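Side-chain contacts in glutamyl-tRNA synthetase (Methanothermobacter thermautotrophicus, PDB 3AII), which probably attaches glutamate, first activated by ATP, to the acceptor end of tRNA(Glu) and, as a non-discriminating enzyme, also to tRNA(Gln): residues A[173-178]-A[270-275]; A[181-186]-A[213-218]; A[208-213]-A[219-224]. One frame throughout, in Å; residues are numbered along the deposited sequence. Where two conformers were deposited one is given.

Interaction 1 (A[173-178]-A[270-275])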
loop_
_atom_site.group_PDB
_atom_site.type_symbol
_atom_site.label_atom_id
_atom_site.label_comp_id
_atom_site.label_asym_id
_atom_site.label_seq_id
_atom_site.Cartn_x
_atom_site.Cartn_y
_atom_site.Cartn_z
ATOM N N GLU A 173 -27.439 -14.939 0.180
ATOM C CA GLU A 173 -28.347 -16.019 0.551
ATOM C C GLU A 173 -27.678 -17.026 1.474
ATOM O O GLU A 173 -28.339 -17.702 2.260
ATOM C CB GLU A 173 -28.933 -16.705 -0.688
ATOM C CG GLU A 173 -29.736 -15.750 -1.552
ATOM C CD GLU A 173 -31.027 -15.308 -0.876
ATOM O OE1 GLU A 173 -31.493 -16.015 0.052
ATOM O OE2 GLU A 173 -31.575 -14.257 -1.283
ATOM N N THR A 174 -26.354 -17.111 1.374
ATOM C CA THR A 174 -25.607 -17.980 2.267
ATOM C C THR A 174 -25.666 -17.421 3.690
ATOM O O THR A 174 -25.916 -18.155 4.657
ATOM C CB THR A 174 -24.147 -18.118 1.796
ATOM O OG1 THR A 174 -24.127 -18.787 0.522
ATOM C CG2 THR A 174 -23.320 -18.906 2.796
ATOM N N TYR A 175 -25.436 -16.114 3.824
ATOM C CA TYR A 175 -25.521 -15.511 5.154
ATOM C C TYR A 175 -26.932 -15.628 5.716
ATOM O O TYR A 175 -27.101 -15.782 6.916
ATOM C CB TYR A 175 -25.058 -14.050 5.140
ATOM C CG TYR A 175 -23.707 -13.878 4.499
ATOM C CD1 TYR A 175 -22.611 -14.627 4.936
ATOM C CD2 TYR A 175 -23.513 -12.956 3.490
ATOM C CE1 TYR A 175 -21.374 -14.475 4.347
ATOM C CE2 TYR A 175 -22.284 -12.795 2.896
ATOM C CZ TYR A 175 -21.224 -13.561 3.327
ATOM O OH TYR A 175 -20.003 -13.407 2.724
ATOM N N TYR A 176 -27.941 -15.519 4.855
ATOM C CA TYR A 176 -29.329 -15.655 5.320
ATOM C C TYR A 176 -29.613 -17.088 5.764
ATOM O O TYR A 176 -30.242 -17.313 6.794
ATOM C CB TYR A 176 -30.305 -15.241 4.211
ATOM C CG TYR A 176 -30.188 -13.800 3.748
ATOM C CD1 TYR A 176 -29.597 -12.819 4.544
ATOM C CD2 TYR A 176 -30.689 -13.419 2.510
ATOM C CE1 TYR A 176 -29.488 -11.514 4.100
ATOM C CE2 TYR A 176 -30.584 -12.120 2.053
ATOM C CZ TYR A 176 -29.995 -11.164 2.856
ATOM O OH TYR A 176 -29.926 -9.870 2.389
ATOM N N GLU A 177 -29.140 -18.051 4.978
ATOM C CA GLU A 177 -29.278 -19.473 5.297
ATOM C C GLU A 177 -28.689 -19.773 6.668
ATOM O O GLU A 177 -29.318 -20.446 7.515
ATOM C CB GLU A 177 -28.561 -20.322 4.238
ATOM C CG GLU A 177 -28.636 -21.824 4.491
ATOM C CD GLU A 177 -27.706 -22.613 3.577
ATOM O OE1 GLU A 177 -27.277 -22.057 2.541
ATOM O OE2 GLU A 177 -27.400 -23.784 3.897
ATOM N N TYR A 178 -27.480 -19.276 6.902
ATOM C CA TYR A 178 -26.825 -19.557 8.170
ATOM C C TYR A 178 -27.357 -18.722 9.325
ATOM O O TYR A 178 -27.208 -19.110 10.465
ATOM C CB TYR A 178 -25.289 -19.549 8.044
ATOM C CG TYR A 178 -24.863 -20.823 7.369
ATOM C CD1 TYR A 178 -24.702 -21.987 8.102
ATOM C CD2 TYR A 178 -24.733 -20.890 5.989
ATOM C CE1 TYR A 178 -24.371 -23.179 7.486
ATOM C CE2 TYR A 178 -24.411 -22.095 5.361
ATOM C CZ TYR A 178 -24.231 -23.227 6.130
ATOM O OH TYR A 178 -23.904 -24.423 5.529
ATOM N N VAL A 270 -30.825 -6.355 3.873
ATOM C CA VAL A 270 -30.381 -6.962 5.126
ATOM C C VAL A 270 -28.945 -7.437 4.925
ATOM O O VAL A 270 -28.687 -8.274 4.051
ATOM C CB VAL A 270 -31.281 -8.139 5.557
ATOM C CG1 VAL A 270 -30.791 -8.702 6.884
ATOM C CG2 VAL A 270 -32.747 -7.693 5.693
ATOM N N TYR A 271 -28.020 -6.890 5.718
ATOM C CA TYR A 271 -26.583 -7.112 5.508
ATOM C C TYR A 271 -25.907 -7.698 6.740
ATOM O O TYR A 271 -26.240 -7.331 7.872
ATOM C CB TYR A 271 -25.893 -5.786 5.177
ATOM C CG TYR A 271 -26.119 -5.345 3.757
ATOM C CD1 TYR A 271 -27.231 -4.588 3.407
ATOM C CD2 TYR A 271 -25.229 -5.717 2.761
ATOM C CE1 TYR A 271 -27.424 -4.189 2.089
ATOM C CE2 TYR A 271 -25.417 -5.331 1.465
ATOM C CZ TYR A 271 -26.516 -4.576 1.133
ATOM O OH TYR A 271 -26.666 -4.199 -0.180
ATOM N N PRO A 272 -24.934 -8.597 6.532
ATOM C CA PRO A 272 -24.201 -9.157 7.666
ATOM C C PRO A 272 -23.161 -8.179 8.186
ATOM O O PRO A 272 -22.591 -7.366 7.430
ATOM C CB PRO A 272 -23.503 -10.381 7.058
ATOM C CG PRO A 272 -23.247 -9.966 5.647
ATOM C CD PRO A 272 -24.513 -9.200 5.257
ATOM N N MET A 273 -22.927 -8.255 9.490
ATOM C CA MET A 273 -21.790 -7.590 10.100
ATOM C C MET A 273 -20.563 -8.465 9.941
ATOM O O MET A 273 -20.671 -9.700 9.800
ATOM C CB MET A 273 -22.050 -7.312 11.579
ATOM C CG MET A 273 -23.228 -6.396 11.821
ATOM S SD MET A 273 -22.955 -4.788 11.067
ATOM C CE MET A 273 -21.768 -4.064 12.193
ATOM N N MET A 274 -19.404 -7.807 9.941
ATOM C CA MET A 274 -18.137 -8.456 9.637
ATOM C C MET A 274 -17.894 -9.756 10.422
ATOM O O MET A 274 -17.511 -10.779 9.844
ATOM C CB MET A 274 -16.984 -7.461 9.835
ATOM C CG MET A 274 -15.799 -7.713 8.925
ATOM S SD MET A 274 -14.296 -7.904 9.882
ATOM C CE MET A 274 -14.938 -8.968 11.158
ATOM N N ASN A 275 -18.105 -9.734 11.732
ATOM C CA ASN A 275 -17.796 -10.923 12.513
ATOM C C ASN A 275 -18.641 -12.145 12.163
ATOM O O ASN A 275 -18.193 -13.274 12.337
ATOM C CB ASN A 275 -17.830 -10.621 14.014
ATOM C CG ASN A 275 -16.604 -9.854 14.459
ATOM O OD1 ASN A 275 -16.693 -8.754 15.015
ATOM N ND2 ASN A 275 -15.443 -10.419 14.185
HETATM O O HOH W 1 -32.150 -8.185 1.784
#
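Tyr176 and Tyr175, neighbours on helix 172-184, reach Val270 and Pro272 of strand 270-272, an outermost strand of a four-stranded antiparallel sheet within the class I synthetase catalytic region. The contact is buried, and one hydrogen bond joins it directly: Tyr176 OH donates to Val270 O at 2.6 Å. The hydroxyl lies in the plane of that carbonyl and on a lone pair, with a C=O...O angle of 140°, while the oxygen itself sits at the edge of the phenol ring. With CG beside the backbone N (chi1 -61°), the Tyr176 side chain extends from the helix flank and brings its CE1 to 4.1 Å from Val270 CB.

Pro272 meets the other tyrosine. Its CG approaches Tyr175 obliquely and comes 3.7 Å from CD2 of that ring, an apolar touch well away from the hydroxyl, which bonds Asp281 in helix 274-284. Both tyrosines also rest on Met254 of the adjoining strand 252-256, and Phe226 meets Tyr176 edge-to-face. A water completes the polar end of the contact, donating to Tyr176 OH at 2.9 Å and accepting from Val270 N at 3.1 Å.

Interaction 2 (A[181-186]-A[213-218]); sequences KLIERG and LGFREN
Glu184, in the last turn of helix 172-184, lays its side chain over one face of Phe215, the first helical residue of 215-224. The CA atoms of the two residues are the nearest pair between the segments. CB begins the overlap, 3.4 Å from Phe215 CE1 at the rim. With CG anti to the backbone N (chi1 -177°) and the chain extended beyond it, the next carbon makes a CH-pi contact: CG stands 4.0 Å from the centroid of the Phe215 ring, 14° off its normal. CD continues over the CZ side, and the carboxylate stacks on the ring with the planes 19° apart, OE1 being 3.8 Å from Phe215 CZ. The other oxygen, OE2, is 6.2 Å from Arg216 NH2, too far for a salt bridge, so any attraction is probably weak. Phe215 CE2 in turn lies over one face of the Arg216 guanidinium.

Ile183 and Asn218, both buried, continue the contact. Ile183 CG2 touches Asn218 CB at 3.5 Å and meets the Phe215 ring at its edge. A water donates to Ile183 O and receives a weak bond from Asn218 ND2. Each helix end is finished locally: Gly186, with positive phi, closes a Schellman motif, whereas the N-cap Gly214 gives its N-H to Glu217 OE2 at 3.0 Å, a side chain of the first helical turn reaching back to the N-cap.

The contact thus joins the C-terminal end of helix 172-184 to the N-terminal end of helix 215-224. Strand 188-191 adjoins both, as Ile183 packs on Ala188, and Asn218 rests on Tyr189 and accepts a hydrogen bond from Val190 N through OD1.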
loop_
_atom_site.group_PDB
_atom_site.type_symbol
_atom_site.label_atom_id
_atom_site.label_comp_id
_atom_site.label_asym_id
_atom_site.label_seq_id
_atom_site.Cartn_x
_atom_site.Cartn_y
_atom_site.Cartn_z
ATOM N N LYS A 181 -30.218 -20.956 10.317
ATOM C CA LYS A 181 -29.699 -22.126 11.023
ATOM C C LYS A 181 -29.261 -21.767 12.436
ATOM O O LYS A 181 -29.498 -22.529 13.383
ATOM C CB LYS A 181 -28.537 -22.765 10.248
ATOM C CG LYS A 181 -29.008 -23.587 9.043
ATOM C CD LYS A 181 -27.838 -24.194 8.279
ATOM C CE LYS A 181 -28.327 -24.953 7.045
ATOM N NZ LYS A 181 -27.197 -25.501 6.250
ATOM N N LEU A 182 -28.632 -20.606 12.582
ATOM C CA LEU A 182 -28.156 -20.165 13.879
ATOM C C LEU A 182 -29.340 -19.935 14.822
ATOM O O LEU A 182 -29.289 -20.283 15.995
ATOM C CB LEU A 182 -27.335 -18.881 13.737
ATOM C CG LEU A 182 -26.736 -18.255 14.998
ATOM C CD1 LEU A 182 -25.789 -19.223 15.689
ATOM C CD2 LEU A 182 -26.025 -16.937 14.663
ATOM N N ILE A 183 -30.389 -19.308 14.303
ATOM C CA ILE A 183 -31.634 -19.134 15.048
ATOM C C ILE A 183 -32.282 -20.473 15.431
ATOM O O ILE A 183 -32.750 -20.638 16.561
ATOM C CB ILE A 183 -32.626 -18.261 14.244
ATOM C CG1 ILE A 183 -32.110 -16.823 14.134
ATOM C CG2 ILE A 183 -34.012 -18.274 14.886
ATOM C CD1 ILE A 183 -32.979 -15.941 13.218
ATOM N N GLU A 184 -32.296 -21.433 14.510
ATOM C CA GLU A 184 -32.879 -22.740 14.828
ATOM C C GLU A 184 -32.100 -23.453 15.920
ATOM O O GLU A 184 -32.680 -24.163 16.756
ATOM C CB GLU A 184 -33.002 -23.650 13.599
ATOM C CG GLU A 184 -33.683 -24.974 14.004
ATOM C CD GLU A 184 -34.237 -25.795 12.858
ATOM O OE1 GLU A 184 -33.988 -25.447 11.684
ATOM O OE2 GLU A 184 -34.930 -26.803 13.155
ATOM N N ARG A 185 -30.789 -23.260 15.922
ATOM C CA ARG A 185 -29.936 -23.845 16.945
ATOM C C ARG A 185 -29.971 -23.068 18.256
ATOM O O ARG A 185 -29.261 -23.410 19.193
ATOM C CB ARG A 185 -28.489 -23.936 16.440
ATOM C CG ARG A 185 -28.278 -25.006 15.370
ATOM C CD ARG A 185 -26.798 -25.222 15.096
ATOM N NE ARG A 185 -26.509 -26.569 14.619
ATOM C CZ ARG A 185 -25.752 -27.447 15.270
ATOM N NH1 ARG A 185 -25.198 -27.120 16.428
ATOM N NH2 ARG A 185 -25.540 -28.650 14.757
ATOM N N GLY A 186 -30.779 -22.015 18.316
ATOM C CA GLY A 186 -30.893 -21.205 19.523
ATOM C C GLY A 186 -29.717 -20.301 19.835
ATOM O O GLY A 186 -29.480 -19.946 20.991
ATOM N N LEU A 213 -37.500 -15.453 22.970
ATOM C CA LEU A 213 -38.360 -15.957 21.899
ATOM C C LEU A 213 -37.896 -17.320 21.406
ATOM O O LEU A 213 -36.700 -17.639 21.450
ATOM C CB LEU A 213 -38.402 -14.980 20.716
ATOM C CG LEU A 213 -38.900 -13.569 21.031
ATOM C CD1 LEU A 213 -38.823 -12.699 19.786
ATOM C CD2 LEU A 213 -40.318 -13.622 21.562
ATOM N N GLY A 214 -38.843 -18.112 20.922
ATOM C CA GLY A 214 -38.538 -19.402 20.337
ATOM C C GLY A 214 -38.175 -19.325 18.865
ATOM O O GLY A 214 -38.183 -18.255 18.253
ATOM N N PHE A 215 -37.862 -20.479 18.289
ATOM C CA PHE A 215 -37.426 -20.562 16.900
ATOM C C PHE A 215 -38.390 -19.888 15.915
ATOM O O PHE A 215 -38.004 -18.983 15.171
ATOM C CB PHE A 215 -37.220 -22.034 16.531
ATOM C CG PHE A 215 -37.039 -22.286 15.065
ATOM C CD1 PHE A 215 -36.043 -21.646 14.350
ATOM C CD2 PHE A 215 -37.848 -23.199 14.404
ATOM C CE1 PHE A 215 -35.874 -21.895 13.003
ATOM C CE2 PHE A 215 -37.684 -23.450 13.065
ATOM C CZ PHE A 215 -36.695 -22.796 12.358
ATOM N N ARG A 216 -39.645 -20.321 15.907
ATOM C CA ARG A 216 -40.580 -19.826 14.898
ATOM C C ARG A 216 -40.926 -18.349 15.097
ATOM O O ARG A 216 -41.119 -17.625 14.119
ATOM C CB ARG A 216 -41.835 -20.701 14.822
ATOM C CG ARG A 216 -41.570 -22.085 14.261
ATOM C CD ARG A 216 -41.324 -22.063 12.766
ATOM N NE ARG A 216 -40.915 -23.374 12.270
ATOM C CZ ARG A 216 -40.635 -23.644 11.000
ATOM N NH1 ARG A 216 -40.726 -22.695 10.074
ATOM N NH2 ARG A 216 -40.255 -24.868 10.653
ATOM N N GLU A 217 -40.975 -17.907 16.352
ATOM C CA GLU A 217 -41.132 -16.489 16.654
ATOM C C GLU A 217 -39.977 -15.651 16.076
ATOM O O GLU A 217 -40.203 -14.630 15.419
ATOM C CB GLU A 217 -41.232 -16.267 18.161
ATOM C CG GLU A 217 -42.519 -16.792 18.792
ATOM C CD GLU A 217 -42.536 -16.585 20.299
ATOM O OE1 GLU A 217 -43.473 -15.925 20.801
ATOM O OE2 GLU A 217 -41.604 -17.070 20.980
ATOM N N ASN A 218 -38.745 -16.085 16.327
ATOM C CA ASN A 218 -37.572 -15.410 15.763
ATOM C C ASN A 218 -37.546 -15.485 14.244
ATOM O O ASN A 218 -37.141 -14.535 13.581
ATOM C CB ASN A 218 -36.276 -16.004 16.322
ATOM C CG ASN A 218 -35.885 -15.404 17.661
ATOM O OD1 ASN A 218 -35.875 -14.188 17.831
ATOM N ND2 ASN A 218 -35.536 -16.254 18.609
HETATM O O HOH W 2 -34.621 -19.543 18.456
#

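Interaction 3 (A[208-213]-A[219-224]). With ZN (zinc ion), chain D.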
loop_
_atom_site.group_PDB
_atom_site.type_symbol
_atom_site.label_atom_id
_atom_site.label_comp_id
_atom_site.label_asym_id
_atom_site.label_seq_id
_atom_site.Cartn_x
_atom_site.Cartn_y
_atom_site.Cartn_z
ATOM N N CYS A 208 -33.152 -8.849 27.343
ATOM C CA CYS A 208 -34.361 -8.229 26.831
ATOM C C CYS A 208 -35.368 -9.335 26.563
ATOM O O CYS A 208 -35.030 -10.521 26.607
ATOM C CB CYS A 208 -34.080 -7.428 25.554
ATOM S SG CYS A 208 -33.721 -8.452 24.095
ATOM N N HIS A 209 -36.606 -8.947 26.290
ATOM C CA HIS A 209 -37.659 -9.911 26.003
ATOM C C HIS A 209 -37.361 -10.752 24.760
ATOM O O HIS A 209 -37.719 -11.926 24.697
ATOM C CB HIS A 209 -39.000 -9.187 25.850
ATOM C CG HIS A 209 -40.089 -10.046 25.291
ATOM N ND1 HIS A 209 -40.680 -11.060 26.013
ATOM C CD2 HIS A 209 -40.697 -10.039 24.082
ATOM C CE1 HIS A 209 -41.605 -11.644 25.271
ATOM N NE2 HIS A 209 -41.634 -11.046 24.095
ATOM N N CYS A 210 -36.698 -10.146 23.777
ATOM C CA CYS A 210 -36.465 -10.800 22.493
ATOM C C CYS A 210 -35.630 -12.067 22.682
ATOM O O CYS A 210 -35.758 -13.034 21.924
ATOM C CB CYS A 210 -35.726 -9.850 21.543
ATOM S SG CYS A 210 -36.420 -8.168 21.442
ATOM N N ARG A 211 -34.766 -12.038 23.687
ATOM C CA ARG A 211 -33.821 -13.123 23.921
ATOM C C ARG A 211 -34.519 -14.411 24.342
ATOM O O ARG A 211 -33.920 -15.484 24.295
ATOM C CB ARG A 211 -32.800 -12.721 24.982
ATOM C CG ARG A 211 -31.471 -13.450 24.871
ATOM C CD ARG A 211 -30.577 -13.128 26.055
ATOM N NE ARG A 211 -29.156 -13.310 25.758
ATOM C CZ ARG A 211 -28.453 -14.402 26.049
ATOM N NH1 ARG A 211 -29.034 -15.437 26.649
ATOM N NH2 ARG A 211 -27.163 -14.456 25.744
ATOM N N SER A 212 -35.784 -14.304 24.746
ATOM C CA SER A 212 -36.534 -15.469 25.212
ATOM C C SER A 212 -37.428 -16.084 24.138
ATOM O O SER A 212 -38.063 -17.117 24.375
ATOM C CB SER A 212 -37.383 -15.108 26.441
ATOM O OG SER A 212 -38.450 -14.242 26.084
ATOM N N LEU A 213 -37.500 -15.453 22.970
ATOM C CA LEU A 213 -38.360 -15.957 21.899
ATOM C C LEU A 213 -37.896 -17.320 21.406
ATOM O O LEU A 213 -36.700 -17.639 21.450
ATOM C CB LEU A 213 -38.402 -14.980 20.716
ATOM C CG LEU A 213 -38.900 -13.569 21.031
ATOM C CD1 LEU A 213 -38.823 -12.699 19.786
ATOM C CD2 LEU A 213 -40.318 -13.622 21.562
ATOM N N LEU A 219 -37.965 -16.615 13.684
ATOM C CA LEU A 219 -37.879 -16.779 12.242
ATOM C C LEU A 219 -38.842 -15.819 11.556
ATOM O O LEU A 219 -38.538 -15.258 10.506
ATOM C CB LEU A 219 -38.190 -18.230 11.856
ATOM C CG LEU A 219 -37.865 -18.658 10.426
ATOM C CD1 LEU A 219 -36.358 -18.609 10.198
ATOM C CD2 LEU A 219 -38.424 -20.067 10.139
ATOM N N GLN A 220 -40.014 -15.638 12.163
ATOM C CA GLN A 220 -40.984 -14.678 11.653
ATOM C C GLN A 220 -40.430 -13.244 11.706
ATOM O O GLN A 220 -40.570 -12.487 10.749
ATOM C CB GLN A 220 -42.299 -14.787 12.440
ATOM C CG GLN A 220 -43.285 -13.667 12.160
ATOM C CD GLN A 220 -43.829 -13.706 10.757
ATOM O OE1 GLN A 220 -43.930 -14.772 10.143
ATOM N NE2 GLN A 220 -44.196 -12.541 10.234
ATOM N N ARG A 221 -39.799 -12.880 12.817
ATOM C CA ARG A 221 -39.205 -11.549 12.936
ATOM C C ARG A 221 -38.083 -11.373 11.923
ATOM O O ARG A 221 -37.895 -10.287 11.368
ATOM C CB ARG A 221 -38.623 -11.330 14.322
ATOM C CG ARG A 221 -39.658 -11.195 15.442
ATOM C CD ARG A 221 -38.957 -10.645 16.670
ATOM N NE ARG A 221 -39.876 -10.254 17.738
ATOM C CZ ARG A 221 -39.500 -9.577 18.816
ATOM N NH1 ARG A 221 -38.231 -9.215 18.954
ATOM N NH2 ARG A 221 -40.387 -9.251 19.750
ATOM N N TRP A 222 -37.329 -12.446 11.710
ATOM C CA TRP A 222 -36.224 -12.433 10.749
ATOM C C TRP A 222 -36.764 -12.122 9.365
ATOM O O TRP A 222 -36.251 -11.242 8.667
ATOM C CB TRP A 222 -35.468 -13.775 10.773
ATOM C CG TRP A 222 -34.582 -14.052 9.575
ATOM C CD1 TRP A 222 -34.721 -15.070 8.667
ATOM C CD2 TRP A 222 -33.441 -13.300 9.157
ATOM N NE1 TRP A 222 -33.739 -15.003 7.720
ATOM C CE2 TRP A 222 -32.933 -13.925 7.989
ATOM C CE3 TRP A 222 -32.793 -12.163 9.653
ATOM C CZ2 TRP A 222 -31.808 -13.460 7.318
ATOM C CZ3 TRP A 222 -31.674 -11.689 8.978
ATOM C CH2 TRP A 222 -31.193 -12.335 7.822
ATOM N N ARG A 223 -37.831 -12.815 8.975
ATOM C CA ARG A 223 -38.379 -12.629 7.639
ATOM C C ARG A 223 -38.937 -11.222 7.493
ATOM O O ARG A 223 -38.869 -10.611 6.420
ATOM C CB ARG A 223 -39.441 -13.701 7.351
ATOM C CG ARG A 223 -38.806 -15.065 7.127
ATOM C CD ARG A 223 -39.818 -16.116 6.670
ATOM N NE ARG A 223 -39.129 -17.330 6.233
ATOM C CZ ARG A 223 -39.400 -18.553 6.677
ATOM N NH1 ARG A 223 -40.362 -18.742 7.571
ATOM N NH2 ARG A 223 -38.712 -19.590 6.219
ATOM N N GLU A 224 -39.423 -10.676 8.598
ATOM C CA GLU A 224 -39.981 -9.333 8.575
ATOM C C GLU A 224 -38.918 -8.266 8.347
ATOM O O GLU A 224 -39.209 -7.215 7.773
ATOM C CB GLU A 224 -40.718 -9.043 9.876
ATOM C CG GLU A 224 -41.965 -9.878 10.066
ATOM C CD GLU A 224 -42.592 -9.639 11.422
ATOM O OE1 GLU A 224 -43.535 -10.374 11.775
ATOM O OE2 GLU A 224 -42.127 -8.716 12.128
HETATM ZN ZN ZN D . -34.584 -6.985 22.364
#
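Arg221 sends its guanidinium to a zinc-bound thiolate: NH1 donates to Cys210 SG at 3.3 Å, with an N-H...S angle of 153° and the sulfur close to the guanidinium plane. Leu213 comes at the same group from a face, its CD1 centred over the plane and 3.3 Å from Arg221 CZ, the two side chains crossing at about a right angle. One group therefore has an apolar cover and a polar edge. NH1 also bonds Val190 O, which helps to fix the rotation of the guanidinium.

Next comes the metal. Cys208 SG and Cys210 SG each bind the zinc ion at 2.4 Å, and Cys191 and Cys193 complete a four-cysteine site; the arginine probably offsets part of its negative charge. The loop holding Cys210 is shaped by the 3-10 segment 210-212, where the preceding carbonyl, His209 O, accepts from both Ser212 N and Ser212 OG, the hydroxyl at 2.8 Å.

Arg221 stretches from helix 215-224, extended from CG to NE, across to the cysteine loop and the end of strand 188-191. Next to it in the sequence, Trp222 packs on helix 172-184, while Cys208 touches helix 195-203.

Helix 172-184 serves interactions 1 and 2, whose centres lie about 15 Å apart, and helix 215-224 serves interactions 2 and 3, about 8 Å apart between centres. Trp222 ties all three together: its CZ2 is 3.6 Å from Tyr176 CD1 and its CZ3 is 3.8 Å from Val270 CG1, both of interaction 1, while its CB is 4.1 Å from Ile183 CD1 of interaction 2. Leu213 is common to the segments of interactions 2 and 3. The zinc belongs to interaction 3, yet the Asn218 side chain of interaction 2 is only about 9 Å from it. Along the chain, interactions 2 and 3 are both nested within the loop closed by interaction 1.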